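Local coordinates for cellulosomal scaffoldin adaptor protein B (Acetivibrio cellulolyticus, PDB 3BWZ) that serves as an adaptor scaffoldin of the cellulosome, here its type II cohesin module, of a kind that binds dockerins, at residues A[5-10]-A[155-160]. Numbering follows the deposited sequence. Where two conformers were deposited one is given.
Sequences SSIEIV and SGYSVI
Ser-6, Ile-7 and Glu-8 pair in parallel with Ser-158, Val-159 and Ile-160, the short strand axes 4.7 Å apart and only 4° from alignment. Four backbone hydrogen bonds alternate across the gap: Ser-158 N to Ser-5 O, Ile-7 N to Ser-158 O, Ile-160 N to Ile-7 O, and a longer one from Ile-9 N to Ile-160 O. The shortest, Ile-160 N to Ile-7 O (2.8 Å), is almost straight, with an N-H...O angle of 178°. Before the ladder starts, a water accepts from Ser-5 N and donates weakly to Gly-156 O. On the face that carries Ile-7 and Val-159, which turns to Leu-145 and Phe-130, the two side chains lie side by side and point the same way, Ile-7 CG2 4.0 Å from Val-159 CG2. The same Ile-7 CG2 meets the Tyr-157 ring obliquely, 4.0 Å from Tyr-157 CE1; the tyrosine hydroxyl is hydrogen-bonded to Thr-143. The other face carries Ser-6, Glu-8, Ser-158 and the exposed Ile-160. Glu-8 has CG anti to its backbone N (chi1 -175°) and an extended chain that crosses Ile-160 at a slant, Glu-8 CD 3.6 Å from Ile-160 CG2, while Ile-160 CD1 reaches Ser-6 CB at 3.8 Å. The other edge of strand 6-11 pairs antiparallel with strand 21-29. A parallel pairing of the first and last strands within an otherwise largely antiparallel β-sandwich is characteristic of the cohesin jelly-roll fold.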
loop_
_atom_site.group_PDB
_atom_site.type_symbol
_atom_site.label_atom_id
_atom_site.label_comp_id
_atom_site.label_asym_id
_atom_site.label_seq_id
_atom_site.Cartn_x
_atom_site.Cartn_y
_atom_site.Cartn_z
ATOM N N SER A 5 -12.184 1.749 12.086
ATOM C CA SER A 5 -10.774 1.563 11.850
ATOM C C SER A 5 -10.597 0.794 10.552
ATOM O O SER A 5 -11.301 -0.183 10.328
ATOM C CB SER A 5 -10.145 0.791 13.002
ATOM O OG SER A 5 -10.195 1.530 14.218
ATOM N N SER A 6 -9.688 1.233 9.694
ATOM C CA SER A 6 -9.579 0.628 8.379
ATOM C C SER A 6 -8.227 0.883 7.732
ATOM O O SER A 6 -7.498 1.813 8.096
ATOM C CB SER A 6 -10.667 1.150 7.439
ATOM O OG SER A 6 -10.523 2.554 7.250
ATOM N N ILE A 7 -7.948 0.062 6.721
ATOM C CA ILE A 7 -6.907 0.328 5.729
ATOM C C ILE A 7 -7.581 0.177 4.376
ATOM O O ILE A 7 -8.419 -0.716 4.193
ATOM C CB ILE A 7 -5.693 -0.602 5.902
ATOM C CG1 ILE A 7 -4.585 -0.239 4.903
ATOM C CG2 ILE A 7 -6.076 -2.072 5.832
ATOM C CD1 ILE A 7 -3.239 -0.919 5.210
ATOM N N GLU A 8 -7.242 1.056 3.439
ATOM C CA GLU A 8 -7.886 1.122 2.140
ATOM C C GLU A 8 -6.881 1.442 1.067
ATOM O O GLU A 8 -5.983 2.258 1.265
ATOM C CB GLU A 8 -8.975 2.211 2.138
ATOM C CG GLU A 8 -9.801 2.273 0.840
ATOM C CD GLU A 8 -10.987 3.214 0.876
ATOM O OE1 GLU A 8 -11.195 3.887 1.882
ATOM O OE2 GLU A 8 -11.710 3.273 -0.148
ATOM N N ILE A 9 -7.085 0.880 -0.115
ATOM C CA ILE A 9 -6.373 1.295 -1.315
ATOM C C ILE A 9 -7.253 2.299 -2.054
ATOM O O ILE A 9 -8.329 1.963 -2.490
ATOM C CB ILE A 9 -6.031 0.122 -2.237
ATOM C CG1 ILE A 9 -5.315 -0.988 -1.477
ATOM C CG2 ILE A 9 -5.258 0.597 -3.453
ATOM C CD1 ILE A 9 -5.074 -2.271 -2.311
ATOM N N VAL A 10 -6.778 3.533 -2.143
ATOM C CA VAL A 10 -7.509 4.665 -2.671
ATOM C C VAL A 10 -6.839 5.144 -3.949
ATOM O O VAL A 10 -5.671 5.468 -3.920
ATOM C CB VAL A 10 -7.581 5.832 -1.597
ATOM C CG1 VAL A 10 -8.323 7.046 -2.136
ATOM C CG2 VAL A 10 -8.243 5.313 -0.313
ATOM N N SER A 155 -6.831 -7.564 15.207
ATOM C CA SER A 155 -8.278 -7.496 15.093
ATOM C C SER A 155 -8.771 -6.081 15.045
ATOM O O SER A 155 -8.046 -5.141 15.366
ATOM C CB SER A 155 -8.926 -8.137 16.302
ATOM O OG SER A 155 -8.841 -7.247 17.413
ATOM N N GLY A 156 -10.011 -5.932 14.605
ATOM C CA GLY A 156 -10.703 -4.677 14.749
ATOM C C GLY A 156 -10.578 -3.655 13.635
ATOM O O GLY A 156 -10.862 -2.480 13.890
ATOM N N TYR A 157 -10.132 -4.056 12.432
ATOM C CA TYR A 157 -10.089 -3.124 11.307
ATOM C C TYR A 157 -10.587 -3.756 10.022
ATOM O O TYR A 157 -10.453 -4.973 9.791
ATOM C CB TYR A 157 -8.677 -2.541 11.144
ATOM C CG TYR A 157 -7.591 -3.519 10.730
ATOM C CD1 TYR A 157 -7.281 -3.691 9.392
ATOM C CD2 TYR A 157 -6.856 -4.240 11.659
ATOM C CE1 TYR A 157 -6.283 -4.544 8.980
ATOM C CE2 TYR A 157 -5.855 -5.110 11.243
ATOM C CZ TYR A 157 -5.557 -5.258 9.910
ATOM O OH TYR A 157 -4.560 -6.098 9.514
ATOM N N SER A 158 -11.197 -2.918 9.180
ATOM C CA SER A 158 -11.601 -3.375 7.866
ATOM C C SER A 158 -10.460 -3.205 6.874
ATOM O O SER A 158 -9.580 -2.347 7.042
ATOM C CB SER A 158 -12.818 -2.595 7.407
ATOM O OG SER A 158 -12.508 -1.220 7.416
ATOM N N VAL A 159 -10.499 -4.024 5.836
ATOM C CA VAL A 159 -9.544 -3.969 4.745
ATOM C C VAL A 159 -10.345 -3.698 3.480
ATOM O O VAL A 159 -11.053 -4.590 2.981
ATOM C CB VAL A 159 -8.705 -5.262 4.652
ATOM C CG1 VAL A 159 -7.713 -5.137 3.514
ATOM C CG2 VAL A 159 -7.996 -5.540 5.967
ATOM N N ILE A 160 -10.298 -2.442 3.024
ATOM C CA ILE A 160 -11.168 -1.965 1.963
ATOM C C ILE A 160 -10.376 -2.021 0.641
ATOM O O ILE A 160 -9.486 -1.216 0.380
ATOM C CB ILE A 160 -11.697 -0.525 2.267
ATOM C CG1 ILE A 160 -12.358 -0.439 3.648
ATOM C CG2 ILE A 160 -12.623 -0.028 1.166
ATOM C CD1 ILE A 160 -12.563 0.979 4.130
HETATM O O HOH W 1 -13.614 -0.599 13.103
#